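Local coordinates for glycosyl hydrolases family 2, sugar binding domain protein (Bacteroides uniformis str. 3978 T3 ii, PDB 6D1P) that probably hydrolyses the O-glycosidic bond of beta-glucuronides, as a gut bacterial enzyme of glycoside hydrolase family 2, at residues 43-46 with 47-50; 65-68 with 69-73; 120-124 with 125-129; 335-338 with 339-343; 405-408 with 409-413. All blocks are in the same frame, centred on the assembly; numbering follows the deposited sequence.

Overall arrangement
All five are local contacts between neighbouring residues. Interactions 1, 2 and 3 lie in the sugar-binding part, whereas interactions 4 and 5 lie in the TIM barrel domain. Interactions 2 and 3 reach the two outer strands of one antiparallel sheet, and helix 45-49 of interaction 1 packs against the hairpin turn of interaction 3. The 69-73 loop of interaction 2 meets the 335-343 loop of interaction 4 across the domain border. Interaction 4 is buried, made of apolar side chains and backbone bonds. Interaction 2 is at the surface and uses water. Interactions 1, 3 and 5 are partly buried. Of these, interaction 1 is rich in charge, sits at the dimer interface and binds sodium.

Interaction 1 (43-46 with 47-50). With NA (sodium ion), chain L.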
# COMPACT_ATOMS: atom_id res chain seq x y z
N GLY A 43 14.69 -3.73 5.48
CA GLY A 43 15.62 -2.88 6.20
C GLY A 43 17.07 -3.01 5.78
O GLY A 43 17.87 -2.13 6.10
N SER A 44 17.42 -4.10 5.10
CA SER A 44 18.76 -4.35 4.58
C SER A 44 18.69 -5.69 3.87
O SER A 44 17.73 -6.45 4.06
CB SER A 44 19.82 -4.39 5.67
OG SER A 44 19.58 -5.49 6.54
N ILE A 45 19.71 -5.98 3.06
CA ILE A 45 19.73 -7.29 2.41
C ILE A 45 19.90 -8.39 3.46
O ILE A 45 19.41 -9.51 3.29
CB ILE A 45 20.83 -7.35 1.32
CG1 ILE A 45 20.80 -8.70 0.60
CG2 ILE A 45 22.21 -7.12 1.90
CD1 ILE A 45 19.46 -9.07 0.03
N TRP A 46 20.57 -8.07 4.58
CA TRP A 46 20.66 -9.04 5.67
C TRP A 46 19.28 -9.40 6.19
O TRP A 46 18.98 -10.58 6.39
CB TRP A 46 21.54 -8.50 6.80
CG TRP A 46 21.47 -9.36 8.04
CD1 TRP A 46 21.04 -8.97 9.28
CD2 TRP A 46 21.79 -10.75 8.14
NE1 TRP A 46 21.08 -10.04 10.15
CE2 TRP A 46 21.54 -11.14 9.48
CE3 TRP A 46 22.26 -11.71 7.24
CZ2 TRP A 46 21.76 -12.44 9.94
CZ3 TRP A 46 22.48 -13.00 7.69
CH2 TRP A 46 22.22 -13.36 9.04
N GLU A 47 18.43 -8.39 6.39
CA GLU A 47 17.08 -8.65 6.87
C GLU A 47 16.30 -9.55 5.91
O GLU A 47 15.41 -10.29 6.34
CB GLU A 47 16.34 -7.33 7.10
CG GLU A 47 15.21 -7.46 8.12
CD GLU A 47 14.33 -6.23 8.19
OE1 GLU A 47 13.86 -5.76 7.12
OE2 GLU A 47 14.10 -5.74 9.33
N VAL A 48 16.62 -9.50 4.62
CA VAL A 48 15.97 -10.38 3.66
C VAL A 48 16.50 -11.80 3.80
O VAL A 48 15.76 -12.77 3.63
CB VAL A 48 16.17 -9.84 2.23
CG1 VAL A 48 15.68 -10.85 1.15
CG2 VAL A 48 15.50 -8.49 2.07
N MET A 49 17.78 -11.92 4.11
CA MET A 49 18.48 -13.19 4.10
C MET A 49 18.52 -13.87 5.46
O MET A 49 18.80 -15.07 5.52
CB MET A 49 19.92 -12.97 3.59
CG MET A 49 19.99 -12.61 2.10
SD MET A 49 19.44 -14.03 1.17
CE MET A 49 19.38 -13.41 -0.52
N ARG A 50 18.24 -13.15 6.54
CA ARG A 50 18.49 -13.68 7.88
C ARG A 50 17.58 -14.87 8.18
O ARG A 50 16.51 -15.02 7.59
CB ARG A 50 18.30 -12.58 8.92
CG ARG A 50 16.85 -12.24 9.25
CD ARG A 50 16.83 -11.21 10.36
NE ARG A 50 15.58 -10.47 10.42
CZ ARG A 50 15.40 -9.42 11.21
NH1 ARG A 50 16.39 -9.02 11.99
NH2 ARG A 50 14.25 -8.77 11.22
NA NA L . 21.16 -4.97 8.65
O HOH W 1 23.40 -4.97 7.67
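Ser44 is the N-cap of the short helix 45-49. Its OG accepts a hydrogen bond from Glu47 N at 3.1 Å. Ser44 OG lies between its backbone N and carbonyl carbon (chi1 65°), which puts it where Glu47 N-H points. Glu47 answers in the other direction: its OE1 takes Gly43 N at 2.7 Å, met from above the carboxylate plane. The two bonds tie the start of the helix to the residues leading into it. The helix then runs on backbone bonds, such as Met49 N to Ile45 O.

The same Ser44 OG binds a sodium ion at 2.7 Å. Water 1 also binds the ion, and Asp434 O of the second subunit is a further ligand. The cap therefore lies at the dimer interface.

Charges gather at the Glu47 and Arg50 side of the helix. Arg50 NH2 is 3.6 Å from Glu47 OE2, an ion pair by charge alone. Glu47 also pairs with Arg172 of the second subunit. Arg50 NH1 bonds to Gly433 O and pairs with Asp434, both of that subunit.

Ile45, Val48 and Met49 pack on strand 162-169. Among them Ile45 CD1 touches Val48 CB at 4.0 Å. Away from that packing, Trp46 and Arg50 make a CH-pi contact: Arg50 CB sits over the six-membered ring of Trp46, 3.8 Å from its centroid and 20° off the normal.

Interaction 2 (65-68 with 69-73)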
# COMPACT_ATOMS: atom_id res chain seq x y z
N GLN A 65 4.49 -13.27 0.61
CA GLN A 65 3.54 -14.02 -0.19
C GLN A 65 4.28 -15.09 -0.96
O GLN A 65 5.40 -14.85 -1.42
CB GLN A 65 2.80 -13.12 -1.18
CG GLN A 65 2.12 -11.92 -0.55
CD GLN A 65 1.79 -10.85 -1.58
OE1 GLN A 65 1.39 -11.16 -2.70
NE2 GLN A 65 1.97 -9.59 -1.21
N LYS A 66 3.66 -16.25 -1.10
CA LYS A 66 4.13 -17.21 -2.10
C LYS A 66 3.51 -16.83 -3.43
O LYS A 66 2.29 -16.71 -3.53
CB LYS A 66 3.78 -18.64 -1.72
CG LYS A 66 4.34 -19.02 -0.35
CD LYS A 66 4.43 -20.52 -0.18
CE LYS A 66 5.15 -20.87 1.12
NZ LYS A 66 6.47 -20.17 1.19
N VAL A 67 4.35 -16.59 -4.43
CA VAL A 67 3.88 -16.21 -5.75
C VAL A 67 4.54 -17.10 -6.79
O VAL A 67 5.58 -17.73 -6.54
CB VAL A 67 4.18 -14.72 -6.07
CG1 VAL A 67 3.48 -13.81 -5.07
CG2 VAL A 67 5.68 -14.49 -6.06
N THR A 68 3.92 -17.13 -7.96
CA THR A 68 4.46 -17.77 -9.15
C THR A 68 4.76 -16.69 -10.19
O THR A 68 3.91 -15.83 -10.46
CB THR A 68 3.46 -18.80 -9.68
OG1 THR A 68 3.46 -19.94 -8.80
CG2 THR A 68 3.77 -19.25 -11.12
N LEU A 69 5.99 -16.70 -10.74
CA LEU A 69 6.39 -15.77 -11.80
C LEU A 69 5.83 -16.20 -13.16
O LEU A 69 5.62 -17.39 -13.40
CB LEU A 69 7.92 -15.68 -11.90
CG LEU A 69 8.62 -15.20 -10.62
CD1 LEU A 69 10.01 -14.67 -10.89
CD2 LEU A 69 7.78 -14.15 -9.90
N PRO A 70 5.58 -15.24 -14.07
CA PRO A 70 5.78 -13.80 -13.88
C PRO A 70 4.77 -13.17 -12.93
O PRO A 70 3.67 -13.69 -12.74
CB PRO A 70 5.62 -13.23 -15.28
CG PRO A 70 4.75 -14.20 -15.98
CD PRO A 70 5.11 -15.55 -15.43
N HIS A 71 5.15 -12.04 -12.34
CA HIS A 71 4.39 -11.43 -11.27
C HIS A 71 4.47 -9.91 -11.39
O HIS A 71 5.49 -9.35 -11.80
CB HIS A 71 4.92 -11.88 -9.92
CG HIS A 71 4.32 -11.14 -8.77
ND1 HIS A 71 4.93 -10.03 -8.22
CD2 HIS A 71 3.16 -11.32 -8.10
CE1 HIS A 71 4.17 -9.57 -7.23
NE2 HIS A 71 3.10 -10.34 -7.14
N CYS A 72 3.38 -9.25 -11.00
CA CYS A 72 3.30 -7.81 -11.16
C CYS A 72 2.73 -7.16 -9.90
O CYS A 72 1.73 -7.63 -9.36
CB CYS A 72 2.43 -7.47 -12.38
SG CYS A 72 2.16 -5.72 -12.64
N PHE A 73 3.37 -6.06 -9.46
CA PHE A 73 2.90 -5.32 -8.29
C PHE A 73 1.44 -4.92 -8.43
O PHE A 73 0.75 -4.72 -7.43
CB PHE A 73 3.70 -4.02 -8.08
CG PHE A 73 5.16 -4.21 -7.71
CD1 PHE A 73 5.74 -5.47 -7.66
CD2 PHE A 73 5.94 -3.10 -7.44
CE1 PHE A 73 7.07 -5.62 -7.33
CE2 PHE A 73 7.27 -3.23 -7.11
CZ PHE A 73 7.85 -4.49 -7.06
O HOH W 2 0.68 -9.39 -5.32
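Val67 lays its CG1 methyl against the imidazole of His71, 3.9 Å from CD2. The methyl comes in obliquely, and the two side chains cross at about a right angle. The imidazole reaches back to the strand because His71 CG stands anti to its own backbone N (chi1 171°). The other methyl, Val67 CG2, turns to Leu69 and lies 4.4 Å from CD2, a looser touch. Trp35 of the neighbouring strand also packs on both Val67 and Leu69.

No direct hydrogen bond links 65-68 to 69-73. Water does the polar work. Water 2 donates to Gln65 OE1 at 3.2 Å and lies 3.2 Å from His71 NE2, at the ring edge and in its plane. The other ring nitrogen, ND1, is hydrogen-bonded to Tyr92 OH. Both ring nitrogens thus have partners, and these should fix the rotation of the ring. The rings of Phe37 and Tyr92 also meet it.

The chain turns between Thr68 and His71. The peptide between Leu69 and Pro70 is cis. Near this cis bond Thr68 O and Pro70 O are 3.1 Å apart, two acceptors with no bond between them. At the same bend Thr68 CG2 lies 3.5 Å from Leu69 O.

Strand 65-67 is an outermost strand of an antiparallel sheet and pairs with strand 35-38. The chain leaves this edge strand through a cis-proline, at the edge of the beta-sandwich sugar-binding domain of family 2 glycoside hydrolases.

Interaction 3 (120-124 with 125-129); sequences VYVYT and TRIAS
Strands 117-122 and 125-131 form a beta hairpin, with the axes of segments 120-122 and 125-129 at 145° to each other. A type II' turn from Val122 to Thr125 closes it. Val122 and Thr125 are a hydrogen-bonded pair: Thr125 N gives to Val122 O at 2.9 Å, and Val122 N gives back to Thr125 O. Tyr123 takes the turn position with positive phi. Further on, Ile127 N bonds to Val120 O at 2.6 Å in a nearly straight line, while Val120 N bonds to Ala128 O.

Tyr121 and Arg126 form the non-hydrogen-bonded pair and share a face of the sheet. Tyr121 CG is anti to its carbonyl carbon (chi1 -63°), which goes with the ring lying beside Arg126. The aliphatic part of Arg126 crosses the phenol at a slant: Arg126 CB is 3.6 Å from Tyr121 CE2, and CD is 3.7 Å from CZ. The guanidinium does not stack on the ring, as their planes are 81° apart. Tyr121 OH sits instead near the guanidinium plane, at its edge. This hydroxyl bonds to Glu119. Replacing Tyr121 by an alanine would probably leave the Arg126 methylenes without their aromatic neighbour and Glu119 without its hydroxyl partner.

On the other face Val122 CG2 packs on Ile127 CG1 at 3.8 Å. Ala144 of helix 142-149 touches both residues.

Tyr123 reaches away from the strands to Trp46 and Met49 of helix 45-49. One face of its ring is covered by Thr124 CG2, which lies 3.5 Å above the plane, over the ring centre.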
# COMPACT_ATOMS: atom_id res chain seq x y z
N VAL A 120 19.86 -7.13 -8.07
CA VAL A 120 20.00 -8.58 -7.98
C VAL A 120 21.03 -8.93 -6.91
O VAL A 120 22.16 -8.42 -6.94
CB VAL A 120 20.39 -9.19 -9.33
CG1 VAL A 120 20.29 -10.69 -9.27
CG2 VAL A 120 19.52 -8.62 -10.41
N TYR A 121 20.67 -9.85 -6.01
CA TYR A 121 21.55 -10.25 -4.92
C TYR A 121 21.70 -11.75 -4.88
O TYR A 121 20.72 -12.48 -4.98
CB TYR A 121 21.01 -9.77 -3.57
CG TYR A 121 20.91 -8.28 -3.41
CD1 TYR A 121 19.86 -7.55 -3.97
CD2 TYR A 121 21.85 -7.59 -2.65
CE1 TYR A 121 19.77 -6.17 -3.80
CE2 TYR A 121 21.78 -6.22 -2.47
CZ TYR A 121 20.74 -5.51 -3.05
OH TYR A 121 20.68 -4.15 -2.85
N VAL A 122 22.94 -12.22 -4.76
CA VAL A 122 23.27 -13.56 -4.29
C VAL A 122 23.61 -13.44 -2.81
O VAL A 122 24.56 -12.73 -2.44
CB VAL A 122 24.44 -14.16 -5.07
CG1 VAL A 122 24.96 -15.43 -4.37
CG2 VAL A 122 24.06 -14.44 -6.53
N TYR A 123 22.85 -14.13 -1.96
CA TYR A 123 22.97 -13.93 -0.52
C TYR A 123 23.05 -12.44 -0.20
O TYR A 123 22.13 -11.69 -0.55
CB TYR A 123 24.18 -14.70 0.03
CG TYR A 123 24.22 -14.80 1.53
CD1 TYR A 123 25.38 -14.51 2.24
CD2 TYR A 123 23.08 -15.17 2.26
CE1 TYR A 123 25.42 -14.59 3.63
CE2 TYR A 123 23.11 -15.26 3.64
CZ TYR A 123 24.29 -14.96 4.32
OH TYR A 123 24.34 -15.03 5.70
N THR A 124 24.13 -11.96 0.42
CA THR A 124 24.19 -10.57 0.85
C THR A 124 25.01 -9.69 -0.09
O THR A 124 25.41 -8.59 0.30
CB THR A 124 24.77 -10.45 2.26
OG1 THR A 124 26.14 -10.87 2.23
CG2 THR A 124 23.98 -11.32 3.21
N THR A 125 25.27 -10.16 -1.30
CA THR A 125 26.14 -9.48 -2.24
C THR A 125 25.32 -9.02 -3.43
O THR A 125 24.66 -9.84 -4.08
CB THR A 125 27.26 -10.41 -2.69
OG1 THR A 125 27.94 -10.93 -1.54
CG2 THR A 125 28.26 -9.67 -3.58
N ARG A 126 25.35 -7.72 -3.72
CA ARG A 126 24.66 -7.22 -4.90
C ARG A 126 25.45 -7.57 -6.16
O ARG A 126 26.67 -7.40 -6.20
CB ARG A 126 24.44 -5.72 -4.81
CG ARG A 126 23.90 -5.13 -6.11
CD ARG A 126 22.74 -4.18 -5.90
NE ARG A 126 23.12 -2.97 -5.20
CZ ARG A 126 23.82 -1.98 -5.73
NH1 ARG A 126 24.13 -0.92 -4.99
NH2 ARG A 126 24.24 -2.06 -6.99
N ILE A 127 24.75 -8.06 -7.17
CA ILE A 127 25.37 -8.54 -8.40
C ILE A 127 25.34 -7.49 -9.49
O ILE A 127 26.36 -7.18 -10.11
CB ILE A 127 24.66 -9.83 -8.88
CG1 ILE A 127 24.60 -10.87 -7.75
CG2 ILE A 127 25.29 -10.35 -10.18
CD1 ILE A 127 25.94 -11.10 -7.03
N ALA A 128 24.16 -6.95 -9.75
CA ALA A 128 23.86 -6.15 -10.92
C ALA A 128 22.63 -5.32 -10.62
O ALA A 128 21.85 -5.62 -9.71
CB ALA A 128 23.60 -7.02 -12.15
N SER A 129 22.47 -4.25 -11.39
CA SER A 129 21.29 -3.42 -11.26
C SER A 129 20.92 -2.92 -12.65
O SER A 129 21.75 -2.90 -13.56
CB SER A 129 21.52 -2.26 -10.27
OG SER A 129 22.77 -1.66 -10.50

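Interaction 4 (335-338 with 339-343); sequences AGVG and AALTE
Ala340 N donates to Val337 O at 2.8 Å, with an N-H...O angle of 164°. The bond is nearly straight at the hydrogen, but the donor stands well above the carbonyl plane. It closes a type II' beta turn from Val337 to Ala340. Gly338 holds the turn position with phi 57°. The positive phi favours glycine here. Val337 and Gly338 both face His334, which fits a classic beta bulge. Ala340, the last residue of the beta turn, is also the centre of an inverse gamma turn, with a weak bond from Leu341 N to Ala339 O.

Val337 carries the side-chain contact. With CG1 anti to the carbonyl carbon (chi1 -54°), Val337 CG2 falls between the backbone N and the carbonyl carbon and reaches Leu341 CD1 at 3.8 Å and Ala340 O at 3.5 Å. Val337 CB and Ala340 CB are 4.2 Å apart. Leu341 CD1 comes back to 3.4 Å from Gly338 O.

This loop joins strand 321-329 to helix 343-356 in the TIM barrel domain. Val337 also touches Met345 of that helix, and Thr342 caps the helix by accepting from Met345 N. Ala339 packs on Tyr187 and Tyr191.

Across the contact the side chains are all apolar. The polar bonding is done by the main chain. This suggests that the loop's shape is set mainly by main-chain turns, with the Val337-Leu341 contact packed against them.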
# COMPACT_ATOMS: atom_id res chain seq x y z
N ALA A 335 -6.15 -8.41 -18.02
CA ALA A 335 -7.02 -8.51 -16.85
C ALA A 335 -6.45 -9.48 -15.81
O ALA A 335 -6.10 -10.62 -16.13
CB ALA A 335 -8.42 -8.96 -17.27
N GLY A 336 -6.38 -9.03 -14.57
CA GLY A 336 -5.96 -9.90 -13.49
C GLY A 336 -4.47 -10.02 -13.29
O GLY A 336 -4.05 -10.52 -12.24
N VAL A 337 -3.65 -9.59 -14.24
CA VAL A 337 -2.21 -9.83 -14.15
C VAL A 337 -1.38 -8.57 -14.33
O VAL A 337 -0.16 -8.63 -14.17
CB VAL A 337 -1.76 -10.91 -15.16
CG1 VAL A 337 -2.59 -12.17 -14.98
CG2 VAL A 337 -1.83 -10.37 -16.64
N GLY A 338 -2.00 -7.44 -14.63
CA GLY A 338 -1.23 -6.27 -15.00
C GLY A 338 -0.34 -6.61 -16.18
O GLY A 338 -0.82 -7.02 -17.26
N ALA A 339 0.98 -6.46 -16.00
CA ALA A 339 1.96 -6.80 -17.03
C ALA A 339 2.38 -8.27 -17.02
O ALA A 339 3.14 -8.69 -17.90
CB ALA A 339 3.20 -5.92 -16.87
N ALA A 340 1.93 -9.08 -16.05
CA ALA A 340 2.45 -10.44 -15.89
C ALA A 340 1.70 -11.42 -16.81
O ALA A 340 1.01 -12.35 -16.39
CB ALA A 340 2.36 -10.86 -14.43
N LEU A 341 1.89 -11.22 -18.11
CA LEU A 341 1.34 -12.13 -19.10
C LEU A 341 2.24 -13.33 -19.25
O LEU A 341 3.47 -13.20 -19.28
CB LEU A 341 1.17 -11.43 -20.45
CG LEU A 341 -0.03 -10.48 -20.57
CD1 LEU A 341 0.12 -9.26 -19.67
CD2 LEU A 341 -0.28 -10.07 -22.04
N THR A 342 1.63 -14.51 -19.32
CA THR A 342 2.30 -15.74 -19.67
C THR A 342 2.44 -15.87 -21.19
O THR A 342 1.76 -15.18 -21.96
CB THR A 342 1.53 -16.95 -19.12
OG1 THR A 342 0.24 -17.02 -19.75
CG2 THR A 342 1.35 -16.82 -17.59
N GLU A 343 3.36 -16.74 -21.61
CA GLU A 343 3.51 -17.02 -23.04
C GLU A 343 2.20 -17.47 -23.65
O GLU A 343 1.81 -17.02 -24.73
CB GLU A 343 4.60 -18.06 -23.27
CG GLU A 343 4.52 -18.67 -24.66
CD GLU A 343 5.71 -19.57 -24.99
OE1 GLU A 343 6.60 -19.75 -24.13
OE2 GLU A 343 5.74 -20.09 -26.13

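Interaction 5 (405-408 with 409-413); sequences RMLT and NMIEQ
Arg405 O accepts from Asn409 N at 2.8 Å, the first of four helical bonds in a row. Met410 N to Met406 O, Ile411 N to Leu407 O and Glu412 N to Thr408 O follow, all nearly straight. The main-chain donors of 409-412 are thus satisfied within helix 397-414.

The side-chain polar groups find partners beyond the two segments. Asn409 ND2 lies beside Arg405 CG at 3.8 Å, but its hydrogen bond goes to Asp135 OD2. Arg405 NH2 bonds to Val131 O. Thr408 OG1 is spent on Arg404 O, and Thr408 CG2 faces Glu412, 3.8 Å from OE1. Glu412 is extended alongside Thr408, and an alanine in its place would probably leave that methyl without its carboxylate neighbour.

The buried side is apolar. Leu407 CG is anti to the backbone N (chi1 180°), which carries Leu407 CD1 to Ile411 CD1 at 3.6 Å and to Met410 CE at 3.9 Å. These residues pack on strand 420-432, and Leu407 and Ile411 also on helix 440-457.

The helix makes the crossover of a beta-alpha-beta unit in the TIM barrel. Its chemistry is divided: apolar toward the barrel, and hydrogen-bonded through Arg405 and Asn409 to Val131 and Asp135 of the sugar-binding domain.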
# COMPACT_ATOMS: atom_id res chain seq x y z
N ARG A 405 20.54 4.18 -24.07
CA ARG A 405 20.74 2.78 -23.73
C ARG A 405 19.56 1.92 -24.20
O ARG A 405 19.76 0.82 -24.73
CB ARG A 405 20.93 2.62 -22.23
CG ARG A 405 21.27 1.22 -21.78
CD ARG A 405 21.64 1.21 -20.29
NE ARG A 405 20.51 1.56 -19.43
CZ ARG A 405 20.40 2.70 -18.76
NH1 ARG A 405 21.37 3.60 -18.84
NH2 ARG A 405 19.33 2.93 -17.98
N MET A 406 18.33 2.39 -24.00
CA MET A 406 17.20 1.55 -24.38
C MET A 406 17.05 1.48 -25.89
O MET A 406 16.73 0.42 -26.44
CB MET A 406 15.92 2.04 -23.69
CG MET A 406 15.98 1.84 -22.17
SD MET A 406 14.44 2.20 -21.28
CE MET A 406 13.49 0.71 -21.56
N LEU A 407 17.32 2.58 -26.60
CA LEU A 407 17.32 2.51 -28.06
C LEU A 407 18.33 1.48 -28.54
O LEU A 407 18.02 0.62 -29.37
CB LEU A 407 17.61 3.88 -28.67
CG LEU A 407 17.62 3.87 -30.19
CD1 LEU A 407 16.31 3.39 -30.75
CD2 LEU A 407 17.94 5.27 -30.70
N THR A 408 19.54 1.54 -27.97
CA THR A 408 20.59 0.59 -28.32
C THR A 408 20.17 -0.84 -28.03
O THR A 408 20.32 -1.73 -28.87
CB THR A 408 21.87 0.95 -27.55
OG1 THR A 408 22.29 2.26 -27.95
CG2 THR A 408 22.97 -0.05 -27.82
N ASN A 409 19.60 -1.08 -26.84
CA ASN A 409 19.19 -2.43 -26.46
C ASN A 409 18.05 -2.92 -27.34
O ASN A 409 18.05 -4.07 -27.78
CB ASN A 409 18.78 -2.47 -24.98
CG ASN A 409 19.96 -2.43 -24.03
OD1 ASN A 409 21.08 -2.72 -24.42
ND2 ASN A 409 19.70 -2.09 -22.77
N MET A 410 17.07 -2.06 -27.61
CA MET A 410 15.93 -2.47 -28.42
C MET A 410 16.37 -2.91 -29.81
O MET A 410 15.94 -3.96 -30.32
CB MET A 410 14.93 -1.34 -28.53
CG MET A 410 13.61 -1.76 -29.09
SD MET A 410 12.54 -0.36 -29.36
CE MET A 410 13.55 0.59 -30.49
N ILE A 411 17.23 -2.12 -30.45
CA ILE A 411 17.69 -2.42 -31.80
C ILE A 411 18.58 -3.66 -31.78
O ILE A 411 18.38 -4.59 -32.57
CB ILE A 411 18.43 -1.21 -32.38
CG1 ILE A 411 17.42 -0.11 -32.73
CG2 ILE A 411 19.25 -1.63 -33.59
CD1 ILE A 411 18.07 1.22 -32.99
N GLU A 412 19.55 -3.71 -30.88
CA GLU A 412 20.45 -4.85 -30.86
C GLU A 412 19.72 -6.15 -30.54
O GLU A 412 20.06 -7.20 -31.08
CB GLU A 412 21.59 -4.61 -29.88
CG GLU A 412 22.72 -3.79 -30.51
CD GLU A 412 23.84 -3.47 -29.54
OE1 GLU A 412 23.69 -3.79 -28.33
OE2 GLU A 412 24.85 -2.87 -29.97
N GLN A 413 18.70 -6.09 -29.67
CA GLN A 413 18.02 -7.29 -29.22
C GLN A 413 16.94 -7.77 -30.18
O GLN A 413 16.58 -8.95 -30.14
CB GLN A 413 17.42 -7.05 -27.82
CG GLN A 413 18.48 -7.10 -26.70
CD GLN A 413 18.04 -6.45 -25.39
OE1 GLN A 413 16.85 -6.36 -25.08
NE2 GLN A 413 19.00 -6.01 -24.61